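Fructooligosaccharide ABC transporter substrate-binding protein FusA (Streptococcus pneumoniae, PDB 5G5Y) binds short- and long-chain fructooligosaccharides, preferring tetrasaccharides and larger, for import by the FusABC-MsmK ABC transporter. Local coordinates at residues M442-W453 and E462-L470. Residues are numbered along the deposited sequence; the frame is centred on the assembly and turned at random.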
loop_
_atom_site.group_PDB
_atom_site.type_symbol
_atom_site.label_atom_id
_atom_site.label_comp_id
_atom_site.label_asym_id
_atom_site.label_seq_id
_atom_site.Cartn_x
_atom_site.Cartn_y
_atom_site.Cartn_z
ATOM N N MET A 442 -13.919 0.949 -17.163
ATOM C CA MET A 442 -13.948 -0.513 -17.043
ATOM C C MET A 442 -13.943 -1.081 -15.610
ATOM O O MET A 442 -14.481 -2.154 -15.435
ATOM C CB MET A 442 -12.925 -1.222 -17.926
ATOM C CG MET A 442 -11.530 -1.353 -17.424
ATOM S SD MET A 442 -10.548 -2.381 -18.559
ATOM C CE MET A 442 -8.979 -1.950 -17.785
ATOM N N ASN A 443 -13.422 -0.346 -14.623
ATOM C CA ASN A 443 -13.170 -0.928 -13.295
ATOM C C ASN A 443 -14.446 -1.386 -12.610
ATOM O O ASN A 443 -14.541 -2.546 -12.150
ATOM C CB ASN A 443 -12.350 0.007 -12.399
ATOM C CG ASN A 443 -10.878 0.050 -12.807
ATOM O OD1 ASN A 443 -10.462 -0.671 -13.715
ATOM N ND2 ASN A 443 -10.095 0.874 -12.136
ATOM N N ASP A 444 -15.439 -0.512 -12.556
ATOM C CA ASP A 444 -16.720 -0.851 -11.926
ATOM C C ASP A 444 -17.420 -1.957 -12.704
ATOM O O ASP A 444 -18.030 -2.819 -12.103
ATOM C CB ASP A 444 -17.644 0.375 -11.784
ATOM C CG ASP A 444 -17.143 1.406 -10.725
ATOM O OD1 ASP A 444 -16.476 1.025 -9.757
ATOM O OD2 ASP A 444 -17.445 2.620 -10.853
ATOM N N TYR A 445 -17.296 -1.945 -14.026
ATOM C CA TYR A 445 -17.863 -3.014 -14.890
ATOM C C TYR A 445 -17.289 -4.400 -14.568
ATOM O O TYR A 445 -18.009 -5.407 -14.472
ATOM C CB TYR A 445 -17.634 -2.669 -16.373
ATOM C CG TYR A 445 -18.019 -3.759 -17.325
ATOM C CD1 TYR A 445 -19.363 -4.033 -17.601
ATOM C CD2 TYR A 445 -17.056 -4.528 -17.954
ATOM C CE1 TYR A 445 -19.711 -5.054 -18.471
ATOM C CE2 TYR A 445 -17.388 -5.550 -18.815
ATOM C CZ TYR A 445 -18.732 -5.821 -19.070
ATOM O OH TYR A 445 -19.063 -6.856 -19.934
ATOM N N ILE A 446 -15.973 -4.464 -14.427
ATOM C CA ILE A 446 -15.317 -5.711 -14.064
ATOM C C ILE A 446 -15.899 -6.276 -12.738
ATOM O O ILE A 446 -16.233 -7.471 -12.636
ATOM C CB ILE A 446 -13.791 -5.514 -13.951
ATOM C CG1 ILE A 446 -13.182 -5.358 -15.350
ATOM C CG2 ILE A 446 -13.130 -6.691 -13.211
ATOM C CD1 ILE A 446 -11.815 -4.763 -15.335
ATOM N N TYR A 447 -16.034 -5.427 -11.738
ATOM C CA TYR A 447 -16.590 -5.882 -10.461
ATOM C C TYR A 447 -18.089 -6.179 -10.545
ATOM O O TYR A 447 -18.561 -7.072 -9.876
ATOM C CB TYR A 447 -16.266 -4.926 -9.334
ATOM C CG TYR A 447 -14.805 -5.000 -8.857
ATOM C CD1 TYR A 447 -14.172 -6.217 -8.607
ATOM C CD2 TYR A 447 -14.062 -3.844 -8.665
ATOM C CE1 TYR A 447 -12.837 -6.264 -8.186
ATOM C CE2 TYR A 447 -12.736 -3.880 -8.243
ATOM C CZ TYR A 447 -12.134 -5.102 -7.997
ATOM O OH TYR A 447 -10.837 -5.147 -7.555
ATOM N N ARG A 448 -18.828 -5.426 -11.335
ATOM C CA ARG A 448 -20.261 -5.702 -11.485
ATOM C C ARG A 448 -20.479 -7.103 -12.077
ATOM O O ARG A 448 -21.266 -7.880 -11.551
ATOM C CB ARG A 448 -20.949 -4.646 -12.346
ATOM C CG ARG A 448 -22.463 -4.898 -12.463
ATOM C CD ARG A 448 -23.206 -3.824 -13.243
ATOM N NE ARG A 448 -22.870 -3.706 -14.664
ATOM C CZ ARG A 448 -23.358 -4.456 -15.658
ATOM N NH1 ARG A 448 -24.181 -5.487 -15.435
ATOM N NH2 ARG A 448 -23.006 -4.174 -16.917
ATOM N N LYS A 449 -19.763 -7.439 -13.146
ATOM C CA LYS A 449 -19.924 -8.728 -13.778
ATOM C C LYS A 449 -19.482 -9.849 -12.835
ATOM O O LYS A 449 -20.162 -10.864 -12.718
ATOM C CB LYS A 449 -19.152 -8.782 -15.103
ATOM C CG LYS A 449 -19.682 -7.811 -16.156
ATOM C CD LYS A 449 -21.158 -7.991 -16.477
ATOM C CE LYS A 449 -21.457 -9.407 -16.896
ATOM N NZ LYS A 449 -22.850 -9.506 -17.374
ATOM N N ARG A 450 -18.375 -9.627 -12.128
ATOM C CA ARG A 450 -17.879 -10.601 -11.182
ATOM C C ARG A 450 -18.936 -10.910 -10.092
ATOM O O ARG A 450 -19.170 -12.084 -9.765
ATOM C CB ARG A 450 -16.538 -10.136 -10.600
ATOM C CG ARG A 450 -15.749 -11.194 -9.892
ATOM C CD ARG A 450 -14.586 -10.572 -9.106
ATOM N NE ARG A 450 -15.015 -9.878 -7.899
ATOM C CZ ARG A 450 -14.228 -9.551 -6.863
ATOM N NH1 ARG A 450 -12.933 -9.832 -6.863
ATOM N NH2 ARG A 450 -14.763 -8.974 -5.802
ATOM N N ALA A 451 -19.566 -9.870 -9.558
ATOM C CA ALA A 451 -20.580 -10.017 -8.522
ATOM C C ALA A 451 -21.797 -10.765 -9.105
ATOM O O ALA A 451 -22.328 -11.664 -8.449
ATOM C CB ALA A 451 -20.981 -8.656 -7.982
ATOM N N GLU A 452 -22.211 -10.402 -10.327
ATOM C CA GLU A 452 -23.378 -11.030 -10.983
ATOM C C GLU A 452 -23.145 -12.481 -11.237
ATOM O O GLU A 452 -24.047 -13.302 -11.056
ATOM C CB GLU A 452 -23.689 -10.386 -12.342
ATOM C CG GLU A 452 -24.294 -9.007 -12.241
ATOM C CD GLU A 452 -24.482 -8.328 -13.608
ATOM O OE1 GLU A 452 -24.385 -9.020 -14.662
ATOM O OE2 GLU A 452 -24.724 -7.078 -13.609
ATOM N N TRP A 453 -21.937 -12.820 -11.673
ATOM C CA TRP A 453 -21.598 -14.188 -11.910
ATOM C C TRP A 453 -21.594 -15.040 -10.681
ATOM O O TRP A 453 -21.789 -16.258 -10.788
ATOM C CB TRP A 453 -20.270 -14.313 -12.631
ATOM C CG TRP A 453 -20.349 -13.770 -14.046
ATOM C CD1 TRP A 453 -21.414 -13.795 -14.900
ATOM C CD2 TRP A 453 -19.284 -13.155 -14.752
ATOM N NE1 TRP A 453 -21.075 -13.212 -16.111
ATOM C CE2 TRP A 453 -19.759 -12.841 -16.051
ATOM C CE3 TRP A 453 -17.955 -12.886 -14.435
ATOM C CZ2 TRP A 453 -18.954 -12.244 -17.003
ATOM C CZ3 TRP A 453 -17.149 -12.284 -15.401
ATOM C CH2 TRP A 453 -17.632 -11.993 -16.658
ATOM N N GLU A 462 -21.737 -15.778 -20.829
ATOM C CA GLU A 462 -21.522 -14.348 -20.893
ATOM C C GLU A 462 -20.044 -13.971 -21.074
ATOM O O GLU A 462 -19.752 -12.806 -21.371
ATOM C CB GLU A 462 -22.033 -13.698 -19.596
ATOM C CG GLU A 462 -23.540 -13.765 -19.455
ATOM C CD GLU A 462 -24.093 -13.041 -18.235
ATOM O OE1 GLU A 462 -23.343 -12.286 -17.548
ATOM O OE2 GLU A 462 -25.322 -13.188 -18.012
ATOM N N TRP A 463 -19.150 -14.945 -20.888
ATOM C CA TRP A 463 -17.703 -14.679 -20.856
ATOM C C TRP A 463 -17.175 -14.023 -22.130
ATOM O O TRP A 463 -16.475 -12.996 -22.057
ATOM C CB TRP A 463 -16.939 -15.958 -20.508
ATOM C CG TRP A 463 -15.438 -15.792 -20.397
ATOM C CD1 TRP A 463 -14.500 -16.232 -21.278
ATOM C CD2 TRP A 463 -14.731 -15.165 -19.325
ATOM N NE1 TRP A 463 -13.235 -15.903 -20.821
ATOM C CE2 TRP A 463 -13.355 -15.251 -19.624
ATOM C CE3 TRP A 463 -15.131 -14.534 -18.129
ATOM C CZ2 TRP A 463 -12.378 -14.728 -18.778
ATOM C CZ3 TRP A 463 -14.163 -14.030 -17.286
ATOM C CH2 TRP A 463 -12.798 -14.131 -17.614
ATOM N N ASP A 464 -17.511 -14.593 -23.287
ATOM C CA ASP A 464 -16.985 -14.080 -24.568
ATOM C C ASP A 464 -17.446 -12.644 -24.835
ATOM O O ASP A 464 -16.621 -11.785 -25.214
ATOM C CB ASP A 464 -17.312 -15.014 -25.754
ATOM C CG ASP A 464 -16.415 -16.245 -25.815
ATOM O OD1 ASP A 464 -15.436 -16.367 -25.032
ATOM O OD2 ASP A 464 -16.684 -17.113 -26.675
ATOM N N ASP A 465 -18.716 -12.341 -24.572
ATOM C CA ASP A 465 -19.182 -10.947 -24.772
ATOM C C ASP A 465 -18.541 -9.961 -23.781
ATOM O O ASP A 465 -18.346 -8.784 -24.084
ATOM C CB ASP A 465 -20.698 -10.808 -24.644
ATOM C CG ASP A 465 -21.457 -11.331 -25.867
ATOM O OD1 ASP A 465 -20.855 -11.610 -26.903
ATOM O OD2 ASP A 465 -22.690 -11.456 -25.775
ATOM N N TYR A 466 -18.271 -10.439 -22.572
ATOM C CA TYR A 466 -17.603 -9.621 -21.565
ATOM C C TYR A 466 -16.228 -9.210 -22.030
ATOM O O TYR A 466 -15.877 -8.058 -21.912
ATOM C CB TYR A 466 -17.535 -10.379 -20.249
ATOM C CG TYR A 466 -16.421 -10.042 -19.263
ATOM C CD1 TYR A 466 -16.575 -9.008 -18.340
ATOM C CD2 TYR A 466 -15.273 -10.838 -19.181
ATOM C CE1 TYR A 466 -15.588 -8.719 -17.380
ATOM C CE2 TYR A 466 -14.289 -10.570 -18.232
ATOM C CZ TYR A 466 -14.449 -9.520 -17.332
ATOM O OH TYR A 466 -13.516 -9.290 -16.378
ATOM N N LYS A 467 -15.456 -10.156 -22.550
ATOM C CA LYS A 467 -14.142 -9.819 -23.092
ATOM C C LYS A 467 -14.241 -8.821 -24.255
ATOM O O LYS A 467 -13.453 -7.887 -24.321
ATOM C CB LYS A 467 -13.385 -11.066 -23.526
ATOM C CG LYS A 467 -12.976 -11.933 -22.349
ATOM C CD LYS A 467 -12.009 -13.041 -22.756
ATOM C CE LYS A 467 -12.624 -14.075 -23.692
ATOM N NZ LYS A 467 -11.553 -15.015 -24.104
ATOM N N LYS A 468 -15.256 -8.967 -25.104
ATOM C CA LYS A 468 -15.504 -7.983 -26.159
ATOM C C LYS A 468 -15.802 -6.578 -25.612
ATOM O O LYS A 468 -15.382 -5.564 -26.185
ATOM C CB LYS A 468 -16.687 -8.431 -27.052
ATOM C CG LYS A 468 -16.409 -9.667 -27.887
ATOM C CD LYS A 468 -17.634 -9.962 -28.760
ATOM C CE LYS A 468 -17.592 -11.329 -29.425
ATOM N NZ LYS A 468 -16.220 -11.668 -29.874
ATOM N N GLU A 469 -16.554 -6.525 -24.520
ATOM C CA GLU A 469 -16.900 -5.271 -23.871
ATOM C C GLU A 469 -15.627 -4.589 -23.301
ATOM O O GLU A 469 -15.453 -3.395 -23.424
ATOM C CB GLU A 469 -17.916 -5.538 -22.761
ATOM C CG GLU A 469 -18.839 -4.428 -22.517
ATOM C CD GLU A 469 -19.714 -4.076 -23.732
ATOM O OE1 GLU A 469 -20.031 -4.889 -24.615
ATOM O OE2 GLU A 469 -20.144 -2.957 -23.706
ATOM N N LEU A 470 -14.732 -5.389 -22.726
ATOM C CA LEU A 470 -13.461 -4.880 -22.255
ATOM C C LEU A 470 -12.645 -4.269 -23.381
ATOM O O LEU A 470 -12.006 -3.234 -23.187
ATOM C CB LEU A 470 -12.662 -5.993 -21.539
ATOM C CG LEU A 470 -13.206 -6.538 -20.233
ATOM C CD1 LEU A 470 -12.253 -7.585 -19.667
ATOM C CD2 LEU A 470 -13.430 -5.446 -19.222
HETATM O O HOH W 1 -14.854 -9.670 -13.758
#
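Tyr466 reaches from helix 459-472 into a hole on helix 429-455 formed by Tyr445, Ile446, Lys449 and Trp453. Its CG lies roughly anti to the backbone N (chi1 154°), which carries the ring across the gap between the two helices. Followed outward, CB passes the Tyr445 hydroxyl and the far rim of Trp453, both at van der Waals distance. CG of Tyr466 lies 3.5 Å from Trp453 CH2, the atom that sits over the centre of one ring face in an edge-to-face pair with planes at 77°. Leu470 CD1 covers the opposite face from within the same helix. CD1 of Tyr466 is 3.6 Å from Tyr445 CE2, and the two rings are nearly parallel but slid so far apart that they barely overlap. At the tip, OH rests against Ile446 CG1 and CG2, donates to Ala222 O and accepts a hydrogen bond from a water that also donates to Ile446 O, so the buried hydroxyl is well satisfied.

One turn before Tyr466, Glu462 OE1 takes two donors from opposite faces of its carboxylate plane: Lys449 NZ at 2.8 Å, in a salt bridge, and Trp453 NE1, whose N-H...O angle is 146°. The Lys449 chain bends at chi2 and chi3, so that NZ also makes a salt bridge to Glu452 OE1 at 3.2 Å; its positive charge probably eases the proximity of the two glutamates. At the other end Leu470 CD2 packs against Ile446 CG1 (3.9 Å) and the edge of Tyr445. Ile446 and Leu470 also touch Phe220, a ligand of the second calcium site.

The axes of segments 442-453 and 462-470 run nearly antiparallel, 11.4 Å apart at closest approach, a wide spacing filled by large aromatics: a helical hairpin with a knob-into-hole contact at Tyr466, closed by a short turn and set beside that calcium site.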